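Local coordinates for CD180 antigen (Mus musculus, PDB 3T6Q), which may cooperate with MD-1 and TLR4 in the innate B-cell response to bacterial lipopolysaccharide, leads to NF-kappa-B activation and takes part in life-or-death decisions of B cells, at residues T115-S118 with F122-L125; S142-P147 with H166-E171; L207-T212 with K220-S225; C317-S322 with T328-K333; L454-N459 with N470-L475. All coordinates share one frame; numbering follows the deposited sequence.

Contact 1 of 5, residues T115-S118 with F122-L125; sequences TGIS and FIPL
F122 opens the second segment by offering one face of its ring to the gamma methyl of I117. The methyl CG2 stands 3.7 Å from the ring centroid, only 21° off the ring normal, which makes this a CH-pi contact. It is displaced from the middle of the ring toward the rim, so the closest pair is I117 CG2 to F122 CD1 at 3.5 Å. The ring is swung there by a first torsion that carries CG anti to the backbone N (chi1 -173°), and F122 CB also lies 4.1 Å from I117 CB, so the two side chains meet from their roots and not merely at their ends. The same ring meets an aromatic side chain of another protein's chain, so F122 touches both its own repeat and the partner chain. Next comes I123, whose delta methyl reaches back toward the first segment. Its CD1 stops 4.1 Å from I117 CD1, the two isoleucines crossing at about a right angle. I117 thus splits its work: the CG2 branch goes over the phenyl face and the CG1-CD1 branch to I123. Beyond this, P124 and L125 turn to other neighbours; P124 packs on M96 and on a basic side chain of the other protein, L125 on L110 of strand 109-111. Both segments belong to LRR 4, in the loop that leaves strand 109-111, and the contact folds this loop back on itself. No hydrogen bond links the two segments: their cohesion is dispersion between buried hydrocarbon groups, with a weak CH-pi component where I117 CG2 lies over the F122 ring.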
# COMPACT_ATOMS: atom_id res chain seq x y z
N THR A 115 1.86 -6.15 -3.55
CA THR A 115 2.51 -5.60 -4.75
C THR A 115 2.11 -4.14 -4.98
O THR A 115 2.40 -3.57 -6.05
CB THR A 115 2.14 -6.45 -5.99
OG1 THR A 115 0.72 -6.63 -5.99
CG2 THR A 115 2.85 -7.81 -5.90
N GLY A 116 1.38 -3.56 -4.04
CA GLY A 116 0.99 -2.16 -4.15
C GLY A 116 -0.19 -1.86 -5.05
O GLY A 116 -0.51 -0.68 -5.29
N ILE A 117 -0.86 -2.89 -5.57
CA ILE A 117 -1.86 -2.67 -6.62
C ILE A 117 -3.19 -2.21 -6.02
O ILE A 117 -3.55 -2.58 -4.90
CB ILE A 117 -2.06 -3.92 -7.51
CG1 ILE A 117 -2.68 -5.06 -6.70
CG2 ILE A 117 -0.70 -4.32 -8.11
CD1 ILE A 117 -3.21 -6.22 -7.57
N SER A 118 -3.95 -1.43 -6.77
CA SER A 118 -5.23 -0.99 -6.24
C SER A 118 -6.40 -1.60 -7.01
O SER A 118 -7.55 -1.35 -6.70
CB SER A 118 -5.30 0.52 -6.25
OG SER A 118 -5.10 0.97 -7.58
N PHE A 122 -4.76 -4.46 -12.88
CA PHE A 122 -3.28 -4.30 -12.99
C PHE A 122 -2.67 -5.56 -13.61
O PHE A 122 -1.60 -5.51 -14.19
CB PHE A 122 -2.67 -4.08 -11.58
CG PHE A 122 -1.20 -3.74 -11.60
CD1 PHE A 122 -0.24 -4.75 -11.59
CD2 PHE A 122 -0.79 -2.41 -11.65
CE1 PHE A 122 1.11 -4.46 -11.59
CE2 PHE A 122 0.56 -2.12 -11.66
CZ PHE A 122 1.52 -3.13 -11.63
N ILE A 123 -3.30 -6.72 -13.40
CA ILE A 123 -2.73 -7.99 -13.81
C ILE A 123 -3.46 -8.46 -15.08
O ILE A 123 -4.66 -8.81 -15.02
CB ILE A 123 -2.85 -9.06 -12.71
CG1 ILE A 123 -2.46 -8.46 -11.32
CG2 ILE A 123 -2.01 -10.27 -13.06
CD1 ILE A 123 -2.84 -9.35 -10.15
N PRO A 124 -2.78 -8.40 -16.24
CA PRO A 124 -3.48 -8.81 -17.48
C PRO A 124 -3.54 -10.32 -17.54
O PRO A 124 -2.53 -10.98 -17.76
CB PRO A 124 -2.61 -8.22 -18.61
CG PRO A 124 -1.75 -7.18 -17.95
CD PRO A 124 -1.51 -7.68 -16.54
N LEU A 125 -4.72 -10.87 -17.22
CA LEU A 125 -4.84 -12.33 -17.08
C LEU A 125 -5.62 -13.02 -18.22
O LEU A 125 -5.99 -14.18 -18.07
CB LEU A 125 -5.50 -12.69 -15.76
CG LEU A 125 -4.62 -12.50 -14.53
CD1 LEU A 125 -5.49 -12.30 -13.30
CD2 LEU A 125 -3.66 -13.66 -14.36

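Contact 2 of 5, residues S142-P147 with H166-E171; sequences SSIKLP and HYLSKE
I144 and L168 supply the apolar part of this contact, crossing at about a right angle. Three carbons of I144 gather round one methyl: L168 CD2 lies 3.8 Å from both I144 CG2 and I144 CD1, with CG1 slightly farther. The isoleucine carries its CG1 between the backbone N and the carbonyl carbon (chi1 71°), and both branches reach L168. K145 extends differently. Its CG starts out trans to the main-chain N, but the chain then bends at every later torsion, and the aliphatic CD comes 3.8 Å from the carbonyl O of E171. The two charged ends remain apart, K145 NZ being 5.0 Å from E171 OE1, so any attraction between them is long-range.

The segments come from successive turns of the solenoid, LRR 5 and LRR 6, where the chain runs on the side away from the main strands; 166-171 adds strand 167-168 and the start of helix 170-174, with S169 at its N-cap position. Their backbones are joined by water instead of direct bonds. One water donates to S142 O (2.6 Å) and accepts from H166 N; a second accepts from I144 N and donates to Y167 O at 2.8 Å. S143 shapes the first segment from within, its OG taking the N-H of K145 in an ST turn, nearly straight at 167°. At the S142 end of the contact, the H166 ring meets H166 of the second subunit, another copy of this protein, with planes about 10° apart.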
# COMPACT_ATOMS: atom_id res chain seq x y z
N SER A 142 -10.20 -2.44 -3.41
CA SER A 142 -11.41 -2.13 -2.65
C SER A 142 -12.66 -2.76 -3.24
O SER A 142 -13.75 -2.50 -2.79
CB SER A 142 -11.62 -0.63 -2.53
OG SER A 142 -11.68 -0.08 -3.84
N SER A 143 -12.49 -3.63 -4.21
CA SER A 143 -13.62 -4.37 -4.75
C SER A 143 -13.17 -5.77 -5.10
O SER A 143 -12.05 -5.96 -5.56
CB SER A 143 -14.11 -3.68 -6.04
OG SER A 143 -15.18 -4.43 -6.58
N ILE A 144 -14.06 -6.75 -4.92
CA ILE A 144 -13.76 -8.13 -5.36
C ILE A 144 -14.08 -8.40 -6.86
O ILE A 144 -13.71 -9.46 -7.40
CB ILE A 144 -14.48 -9.17 -4.44
CG1 ILE A 144 -15.98 -9.18 -4.67
CG2 ILE A 144 -14.31 -8.80 -2.96
CD1 ILE A 144 -16.65 -10.42 -4.12
N LYS A 145 -14.73 -7.45 -7.53
CA LYS A 145 -15.23 -7.67 -8.90
C LYS A 145 -14.12 -8.12 -9.82
O LYS A 145 -13.05 -7.51 -9.89
CB LYS A 145 -15.93 -6.43 -9.44
CG LYS A 145 -16.53 -6.67 -10.84
CD LYS A 145 -17.85 -5.94 -11.08
CE LYS A 145 -17.81 -4.48 -10.68
NZ LYS A 145 -17.11 -3.66 -11.71
N LEU A 146 -14.33 -9.24 -10.49
CA LEU A 146 -13.37 -9.75 -11.45
C LEU A 146 -13.56 -9.00 -12.78
O LEU A 146 -14.70 -8.62 -13.10
CB LEU A 146 -13.51 -11.27 -11.60
CG LEU A 146 -13.20 -12.02 -10.30
CD1 LEU A 146 -13.48 -13.50 -10.48
CD2 LEU A 146 -11.74 -11.83 -9.87
N PRO A 147 -12.45 -8.73 -13.51
CA PRO A 147 -12.55 -7.94 -14.74
C PRO A 147 -13.23 -8.72 -15.88
O PRO A 147 -13.20 -9.95 -15.89
CB PRO A 147 -11.07 -7.67 -15.08
CG PRO A 147 -10.37 -8.91 -14.61
CD PRO A 147 -11.08 -9.25 -13.31
N HIS A 166 -14.88 -2.74 1.54
CA HIS A 166 -15.86 -2.41 2.55
C HIS A 166 -17.29 -2.72 2.18
O HIS A 166 -18.20 -2.53 3.00
CB HIS A 166 -15.70 -0.96 3.01
CG HIS A 166 -16.00 0.09 1.95
ND1 HIS A 166 -15.07 0.48 1.02
CD2 HIS A 166 -17.15 0.88 1.71
CE1 HIS A 166 -15.61 1.45 0.23
NE2 HIS A 166 -16.88 1.69 0.66
N TYR A 167 -17.49 -3.18 0.95
CA TYR A 167 -18.83 -3.38 0.40
C TYR A 167 -18.82 -4.48 -0.65
O TYR A 167 -17.92 -4.56 -1.47
CB TYR A 167 -19.37 -2.09 -0.23
CG TYR A 167 -20.85 -2.13 -0.54
CD1 TYR A 167 -21.80 -1.96 0.47
CD2 TYR A 167 -21.30 -2.34 -1.85
CE1 TYR A 167 -23.16 -2.00 0.19
CE2 TYR A 167 -22.66 -2.37 -2.13
CZ TYR A 167 -23.57 -2.21 -1.12
OH TYR A 167 -24.91 -2.24 -1.42
N LEU A 168 -19.86 -5.31 -0.63
CA LEU A 168 -20.01 -6.34 -1.64
C LEU A 168 -21.36 -6.11 -2.34
O LEU A 168 -22.43 -6.09 -1.69
CB LEU A 168 -19.97 -7.72 -0.98
CG LEU A 168 -18.74 -8.14 -0.14
CD1 LEU A 168 -19.02 -9.46 0.58
CD2 LEU A 168 -17.55 -8.33 -1.04
N SER A 169 -21.32 -5.89 -3.65
CA SER A 169 -22.58 -5.53 -4.35
C SER A 169 -23.03 -6.74 -5.15
O SER A 169 -22.26 -7.69 -5.31
CB SER A 169 -22.33 -4.35 -5.30
OG SER A 169 -21.52 -4.81 -6.38
N LYS A 170 -24.26 -6.70 -5.67
CA LYS A 170 -24.74 -7.71 -6.62
C LYS A 170 -23.81 -7.89 -7.81
O LYS A 170 -23.47 -9.01 -8.20
CB LYS A 170 -26.11 -7.30 -7.16
CG LYS A 170 -27.29 -7.58 -6.25
CD LYS A 170 -28.57 -7.09 -6.91
CE LYS A 170 -29.79 -7.82 -6.39
NZ LYS A 170 -30.97 -7.44 -7.20
N GLU A 171 -23.39 -6.77 -8.39
CA GLU A 171 -22.48 -6.78 -9.54
C GLU A 171 -21.17 -7.46 -9.24
O GLU A 171 -20.69 -8.30 -10.03
CB GLU A 171 -22.21 -5.34 -9.96
CG GLU A 171 -22.09 -5.15 -11.45
CD GLU A 171 -22.61 -3.80 -11.88
OE1 GLU A 171 -22.00 -2.78 -11.46
OE2 GLU A 171 -23.62 -3.75 -12.62
O HOH W 1 -15.27 -1.56 -0.95
O HOH W 2 -16.50 -5.79 -3.51

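Contact 3 of 5, residues L207-T212 with K220-S225; sequences LNFGGT and KGLKNS. With NAG (2-acetamido-2-deoxy-beta-D-glucopyranose), chain S.
The F209 ring receives L222 obliquely: the methyl CD1 stands 4.1 Å from F209 CE2, neither squarely over a face nor at an edge, and CD2 is only slightly farther from CE2 and CZ. The two side chains run alongside one another, head to tail. L207, two residues earlier on strand 203-208, meets the same leucine tip to tip, its CD1 4.0 Å from L222 CD2, so L222 is wedged against L207 of the strand and F209 just beyond it. F209 also touches I218 of helix 215-221; the contact joins strand and helix of the strand-helix-strand unit that ends in strand 226-231, within a leucine-rich repeat.

Both segments bend in type II beta turns. In F209-T212, T212 N bonds to F209 O, and just before it N208 OD1 accepts from G210 N at 2.8 Å in an Asx turn, nearly along the C=O axis. In L222-S225, L222 O takes two donors, S225 N and S225 OG; the hydroxyl comes in the carbonyl plane on a lone pair, 2.7 Å away. This turn carries N224, whose ND2 is bonded to C1 of an N-acetylglucosamine, its N-linked glycan, at 1.4 Å. The chemistry is thus divided: hydrocarbon alone joins the segments, while hydrogen bonds shape their turns.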
# COMPACT_ATOMS: atom_id res chain seq x y z
N LEU A 207 -15.92 -19.18 3.15
CA LEU A 207 -16.00 -17.74 3.10
C LEU A 207 -15.36 -17.34 4.41
O LEU A 207 -15.78 -17.82 5.47
CB LEU A 207 -17.44 -17.23 3.12
CG LEU A 207 -18.25 -17.06 1.84
CD1 LEU A 207 -19.62 -16.50 2.17
CD2 LEU A 207 -17.50 -16.15 0.88
N ASN A 208 -14.36 -16.48 4.34
CA ASN A 208 -13.66 -16.01 5.57
C ASN A 208 -13.86 -14.50 5.69
O ASN A 208 -13.48 -13.76 4.76
CB ASN A 208 -12.17 -16.47 5.48
CG ASN A 208 -11.37 -16.16 6.74
OD1 ASN A 208 -11.52 -15.08 7.31
ND2 ASN A 208 -10.52 -17.09 7.17
N PHE A 209 -14.47 -14.03 6.79
CA PHE A 209 -14.56 -12.60 7.07
C PHE A 209 -13.84 -12.30 8.40
O PHE A 209 -14.33 -11.50 9.22
CB PHE A 209 -16.02 -12.13 7.21
CG PHE A 209 -16.83 -12.23 5.94
CD1 PHE A 209 -16.84 -11.19 5.00
CD2 PHE A 209 -17.59 -13.38 5.68
CE1 PHE A 209 -17.62 -11.28 3.84
CE2 PHE A 209 -18.37 -13.47 4.53
CZ PHE A 209 -18.37 -12.43 3.60
N GLY A 210 -12.72 -12.98 8.64
CA GLY A 210 -11.95 -12.82 9.87
C GLY A 210 -11.73 -11.38 10.33
O GLY A 210 -11.35 -10.50 9.53
N GLY A 211 -11.98 -11.14 11.62
CA GLY A 211 -11.77 -9.82 12.19
C GLY A 211 -12.86 -8.81 11.95
O GLY A 211 -12.73 -7.65 12.40
N THR A 212 -13.93 -9.17 11.23
CA THR A 212 -14.92 -8.13 10.81
C THR A 212 -15.60 -7.56 12.09
O THR A 212 -15.81 -8.26 13.11
CB THR A 212 -15.94 -8.57 9.68
OG1 THR A 212 -16.28 -7.47 8.75
CG2 THR A 212 -17.21 -9.07 10.32
N LYS A 220 -26.89 -11.00 7.87
CA LYS A 220 -27.96 -10.47 7.04
C LYS A 220 -27.62 -10.47 5.52
O LYS A 220 -28.42 -10.91 4.68
CB LYS A 220 -28.39 -9.09 7.55
CG LYS A 220 -29.42 -8.38 6.68
CD LYS A 220 -29.64 -6.97 7.23
CE LYS A 220 -30.05 -7.02 8.70
NZ LYS A 220 -30.53 -5.69 9.18
N GLY A 221 -26.41 -10.04 5.19
CA GLY A 221 -25.95 -9.96 3.80
C GLY A 221 -25.82 -11.32 3.14
O GLY A 221 -26.00 -11.43 1.95
N LEU A 222 -25.53 -12.35 3.92
CA LEU A 222 -25.36 -13.71 3.38
C LEU A 222 -26.65 -14.51 3.20
O LEU A 222 -26.63 -15.71 2.86
CB LEU A 222 -24.42 -14.53 4.28
CG LEU A 222 -22.96 -14.03 4.42
CD1 LEU A 222 -22.12 -15.05 5.19
CD2 LEU A 222 -22.29 -13.72 3.10
N LYS A 223 -27.78 -13.87 3.45
CA LYS A 223 -29.09 -14.49 3.18
C LYS A 223 -29.15 -15.34 1.90
O LYS A 223 -28.68 -14.92 0.84
CB LYS A 223 -30.16 -13.40 3.14
CG LYS A 223 -31.56 -14.01 2.92
CD LYS A 223 -32.62 -12.93 2.98
CE LYS A 223 -34.03 -13.50 2.74
NZ LYS A 223 -35.00 -12.39 2.53
N ASN A 224 -29.67 -16.55 2.05
CA ASN A 224 -29.88 -17.47 0.94
C ASN A 224 -28.64 -18.23 0.43
O ASN A 224 -28.74 -19.02 -0.51
CB ASN A 224 -30.61 -16.75 -0.22
CG ASN A 224 -31.42 -17.72 -1.07
OD1 ASN A 224 -31.24 -17.83 -2.29
ND2 ASN A 224 -32.30 -18.43 -0.40
N SER A 225 -27.46 -17.97 1.03
CA SER A 225 -26.23 -18.64 0.58
C SER A 225 -26.12 -20.06 1.16
O SER A 225 -26.79 -20.38 2.14
CB SER A 225 -24.97 -17.80 0.97
OG SER A 225 -24.87 -17.72 2.38
C1 NAG S . -33.14 -19.37 -1.06
C2 NAG S . -33.29 -20.59 -0.16
C3 NAG S . -34.39 -21.52 -0.71
C4 NAG S . -35.64 -20.70 -1.05
C5 NAG S . -35.25 -19.60 -2.05
C6 NAG S . -36.41 -18.81 -2.65
C7 NAG S . -31.30 -21.17 1.10
C8 NAG S . -30.00 -21.94 1.15
N2 NAG S . -32.04 -21.31 0.01
O3 NAG S . -34.66 -22.55 0.22
O4 NAG S . -36.63 -21.55 -1.57
O5 NAG S . -34.38 -18.73 -1.33
O6 NAG S . -37.00 -18.11 -1.60
O7 NAG S . -31.61 -20.42 2.02

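Contact 4 of 5, residues C317-S322 with T328-K333; sequences CQISAS and THLSIK
I319, the residue that buries most surface here, sends its delta methyl to the ends of L330 and I332. Its CG1 lies between the backbone N and the carbonyl carbon (chi1 76°), and the chain then runs on nearly extended, so that CD1 reaches both partners. It meets I332 CD1 at 4.1 Å, tip to tip, and I319 CG2 stands 4.2 Å from the same methyl. I332 therefore touches both branches of I319.

L330 is the third partner. Here too the side chains come end against end, L330 CD2 stopping 4.0 Å from I319 CD1. L330 CG points away from its main-chain N, in the anti position (chi1 175°), whereas the CG1 branch of I332, which carries the touching CD1, lies beside its own N; the two thus bring one methyl each to I319 from different starting points. Two residues apart, they point to the same inner side, while S331 and K333 alternate to the other side, beside D356 of the next strand. Outside the contact, K333 pairs with an acidic side chain of another protein's chain and touches glycan sugars.

The isoleucine comes from the 3-10 turn near the end of LRR 10, across the interior of the solenoid from L330 of strand 329-331 and I332 just after it, in LRR 11. C317 in that turn is tied to C345 by a disulfide. No hydrogen bond joins the two segments; three methyl-bearing ends in van der Waals contact hold them, a meeting that depends on fit and on exclusion of water.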
# COMPACT_ATOMS: atom_id res chain seq x y z
N CYS A 317 -18.78 -30.44 33.95
CA CYS A 317 -20.25 -30.35 34.05
C CYS A 317 -20.82 -28.95 33.65
O CYS A 317 -21.96 -28.86 33.25
CB CYS A 317 -20.73 -30.79 35.43
SG CYS A 317 -20.98 -32.59 35.60
N GLN A 318 -19.99 -27.92 33.62
CA GLN A 318 -20.41 -26.57 33.24
C GLN A 318 -20.59 -26.37 31.71
O GLN A 318 -21.05 -25.30 31.29
CB GLN A 318 -19.41 -25.53 33.77
CG GLN A 318 -19.43 -25.31 35.29
CD GLN A 318 -18.32 -24.38 35.76
OE1 GLN A 318 -17.16 -24.53 35.37
NE2 GLN A 318 -18.67 -23.41 36.60
N ILE A 319 -20.22 -27.37 30.89
CA ILE A 319 -20.52 -27.27 29.47
C ILE A 319 -21.98 -27.67 29.20
O ILE A 319 -22.48 -27.41 28.11
CB ILE A 319 -19.52 -28.03 28.54
CG1 ILE A 319 -19.75 -29.57 28.57
CG2 ILE A 319 -18.08 -27.67 28.92
CD1 ILE A 319 -19.21 -30.31 27.34
N SER A 320 -22.64 -28.28 30.20
CA SER A 320 -24.03 -28.75 30.08
C SER A 320 -24.24 -29.61 28.84
O SER A 320 -24.95 -29.21 27.90
CB SER A 320 -24.99 -27.53 30.04
OG SER A 320 -24.93 -26.83 31.28
N ALA A 321 -23.64 -30.80 28.85
CA ALA A 321 -23.59 -31.66 27.69
C ALA A 321 -24.98 -32.16 27.24
O ALA A 321 -25.11 -32.70 26.13
CB ALA A 321 -22.68 -32.87 28.00
N SER A 322 -25.98 -32.02 28.12
CA SER A 322 -27.39 -32.28 27.77
C SER A 322 -27.81 -31.40 26.56
O SER A 322 -28.72 -31.75 25.86
CB SER A 322 -28.32 -32.00 28.98
OG SER A 322 -28.17 -30.62 29.38
N THR A 328 -20.50 -36.01 17.95
CA THR A 328 -19.59 -37.12 17.71
C THR A 328 -18.14 -36.69 18.07
O THR A 328 -17.30 -37.55 18.33
CB THR A 328 -19.62 -37.58 16.21
OG1 THR A 328 -19.36 -36.45 15.37
CG2 THR A 328 -21.01 -38.14 15.88
N HIS A 329 -17.86 -35.38 18.00
CA HIS A 329 -16.53 -34.84 18.29
C HIS A 329 -16.63 -33.67 19.25
O HIS A 329 -17.39 -32.72 19.03
CB HIS A 329 -15.85 -34.31 16.99
CG HIS A 329 -15.72 -35.38 15.89
ND1 HIS A 329 -14.53 -35.70 15.33
CD2 HIS A 329 -16.68 -36.19 15.27
CE1 HIS A 329 -14.72 -36.67 14.41
NE2 HIS A 329 -16.03 -36.98 14.38
N LEU A 330 -15.80 -33.71 20.29
CA LEU A 330 -15.77 -32.64 21.31
C LEU A 330 -14.31 -32.34 21.67
O LEU A 330 -13.59 -33.24 22.07
CB LEU A 330 -16.50 -33.11 22.60
CG LEU A 330 -16.42 -32.10 23.79
CD1 LEU A 330 -17.10 -30.76 23.44
CD2 LEU A 330 -17.09 -32.71 25.00
N SER A 331 -13.90 -31.08 21.49
CA SER A 331 -12.56 -30.61 21.83
C SER A 331 -12.64 -29.54 22.87
O SER A 331 -13.36 -28.55 22.69
CB SER A 331 -11.90 -29.98 20.60
OG SER A 331 -11.74 -31.00 19.65
N ILE A 332 -11.97 -29.76 23.99
CA ILE A 332 -11.94 -28.74 25.03
C ILE A 332 -10.51 -28.79 25.53
O ILE A 332 -10.24 -29.30 26.59
CB ILE A 332 -12.90 -29.02 26.20
CG1 ILE A 332 -14.30 -29.35 25.71
CG2 ILE A 332 -12.98 -27.79 27.12
CD1 ILE A 332 -15.22 -29.86 26.80
N LYS A 333 -9.61 -28.28 24.74
CA LYS A 333 -8.19 -28.35 25.14
C LYS A 333 -7.66 -26.96 25.46
O LYS A 333 -8.26 -25.96 25.03
CB LYS A 333 -7.36 -29.00 24.03
CG LYS A 333 -6.88 -28.00 23.00
CD LYS A 333 -5.63 -28.52 22.28
CE LYS A 333 -5.16 -27.55 21.22
NZ LYS A 333 -6.21 -27.47 20.15

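Contact 5 of 5, residues L454-N459 with N470-L475; sequences LNLQGN and NSLQTL
L454 and L475 have the closest CA atoms across the contact, 9.4 Å apart, a spacing bridged by side chains alone, as strand 453-455 passes into a type II turn at L456-N459 and the opposite segment runs through a loop. L454 does most of the bridging. With chi1 at 177°, CG extends away from the main-chain N and CD2 is brought between two leucines of the other segment, 3.6 Å from L475 CD1 and 3.6 Å from L472 CD2. It crosses L475 at about a right angle and L472 at a slant. L472 CD2 serves two partners, since L456 CD1 also approaches it, at 3.8 Å, the two side chains overlapping lengthwise from opposite ends.

This is leucine core of the solenoid: the residues L454 and L456 point inward, and the loop on the outer side returns L472 and L475 to meet them. L454, L456 and L472 belong to LRR 16, and L475 follows just after it, in the loop leading on to strand 480-482. N455 and Q457 alternate to the other side.

Polar side chains set the backbone at each end. N459 ND2 reaches back to L456 O at 3.1 Å; the bond is straight at 171°, yet the donor sits well above the carbonyl plane, 66° out of it. The same amide is also hydrogen-bonded to L432 O and, through OD1, to L437 N. In the second segment N470 OD1 takes the N-H of L472 at 2.8 Å, in the carbonyl plane, forming an Asx turn. S471 OG is hydrogen-bonded to I439 O.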
# COMPACT_ATOMS: atom_id res chain seq x y z
N LEU A 454 3.23 -48.00 19.63
CA LEU A 454 3.40 -47.63 21.04
C LEU A 454 4.54 -46.65 21.16
O LEU A 454 5.68 -46.98 20.75
CB LEU A 454 3.70 -48.86 21.90
CG LEU A 454 3.99 -48.68 23.39
CD1 LEU A 454 2.75 -48.10 24.08
CD2 LEU A 454 4.40 -50.01 24.00
N ASN A 455 4.25 -45.45 21.67
CA ASN A 455 5.32 -44.47 21.79
C ASN A 455 5.66 -44.40 23.26
O ASN A 455 4.82 -44.00 24.08
CB ASN A 455 4.90 -43.09 21.23
CG ASN A 455 6.02 -42.04 21.25
OD1 ASN A 455 6.09 -41.23 20.34
ND2 ASN A 455 6.83 -42.01 22.29
N LEU A 456 6.90 -44.77 23.59
CA LEU A 456 7.38 -44.67 24.96
C LEU A 456 8.61 -43.81 25.10
O LEU A 456 9.46 -44.05 25.99
CB LEU A 456 7.71 -46.06 25.49
CG LEU A 456 6.57 -47.05 25.64
CD1 LEU A 456 7.14 -48.37 26.08
CD2 LEU A 456 5.54 -46.55 26.66
N GLN A 457 8.75 -42.80 24.25
CA GLN A 457 9.85 -41.89 24.38
C GLN A 457 9.88 -41.30 25.79
O GLN A 457 8.83 -40.93 26.34
CB GLN A 457 9.71 -40.78 23.35
CG GLN A 457 10.89 -39.85 23.31
CD GLN A 457 10.72 -38.70 22.34
OE1 GLN A 457 10.75 -37.54 22.73
NE2 GLN A 457 10.58 -39.01 21.07
N GLY A 458 11.07 -41.18 26.39
CA GLY A 458 11.17 -40.58 27.74
C GLY A 458 10.61 -41.35 28.94
O GLY A 458 10.34 -40.76 29.99
N ASN A 459 10.43 -42.66 28.82
CA ASN A 459 10.08 -43.47 29.99
C ASN A 459 11.37 -44.16 30.49
O ASN A 459 12.46 -43.79 30.03
CB ASN A 459 8.99 -44.48 29.67
CG ASN A 459 7.65 -43.81 29.43
OD1 ASN A 459 6.85 -43.68 30.34
ND2 ASN A 459 7.44 -43.32 28.21
N ASN A 470 9.64 -58.04 30.49
CA ASN A 470 9.34 -56.61 30.49
C ASN A 470 7.85 -56.43 30.10
O ASN A 470 7.18 -57.40 29.73
CB ASN A 470 10.32 -55.91 29.53
CG ASN A 470 10.21 -56.42 28.10
OD1 ASN A 470 9.16 -56.25 27.44
ND2 ASN A 470 11.27 -57.07 27.60
N SER A 471 7.32 -55.21 30.21
CA SER A 471 5.90 -54.99 29.84
C SER A 471 5.54 -55.24 28.37
O SER A 471 4.38 -55.47 28.06
CB SER A 471 5.49 -53.56 30.17
OG SER A 471 6.18 -52.69 29.29
N LEU A 472 6.54 -55.19 27.47
CA LEU A 472 6.29 -55.22 26.02
C LEU A 472 5.97 -56.59 25.47
O LEU A 472 5.37 -56.69 24.40
CB LEU A 472 7.48 -54.63 25.23
CG LEU A 472 7.99 -53.25 25.66
CD1 LEU A 472 9.31 -52.98 24.95
CD2 LEU A 472 6.97 -52.14 25.33
N GLN A 473 6.37 -57.64 26.17
CA GLN A 473 6.28 -58.99 25.61
C GLN A 473 4.82 -59.49 25.39
O GLN A 473 4.61 -60.49 24.72
CB GLN A 473 7.12 -59.99 26.44
CG GLN A 473 8.63 -59.68 26.55
CD GLN A 473 9.50 -60.34 25.47
OE1 GLN A 473 9.24 -60.19 24.29
NE2 GLN A 473 10.55 -61.06 25.89
N THR A 474 3.83 -58.77 25.93
CA THR A 474 2.41 -59.06 25.64
C THR A 474 1.85 -58.43 24.36
O THR A 474 0.68 -58.65 24.03
CB THR A 474 1.46 -58.66 26.82
OG1 THR A 474 1.52 -57.23 27.06
CG2 THR A 474 1.78 -59.44 28.09
N LEU A 475 2.66 -57.63 23.65
CA LEU A 475 2.14 -56.84 22.52
C LEU A 475 2.41 -57.54 21.16
O LEU A 475 3.17 -57.06 20.33
CB LEU A 475 2.71 -55.38 22.56
CG LEU A 475 2.36 -54.67 23.89
CD1 LEU A 475 3.12 -53.35 23.99
CD2 LEU A 475 0.86 -54.43 24.03

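How the contacts relate
The five contacts follow one another along the chain and round the curve of the solenoid. Contacts 2 and 3 touch: L168 CD1 packs 4.0 Å from F209 CE1, so the two apolar clusters meet there, their centres about 14 Å apart. Contact 1 lies close by, its nearest atoms about 4 Å from contact 2 without touching. Contacts 3 and 4 are about 27 Å apart between centres, and contacts 4 and 5 about 32 Å. Contacts 1 and 5 sit on opposite sides of the chain's centre, their own centres about 58 Å apart. Contact 3 carries a sugar on N224, while sugars of another glycan touch K333 of contact 4.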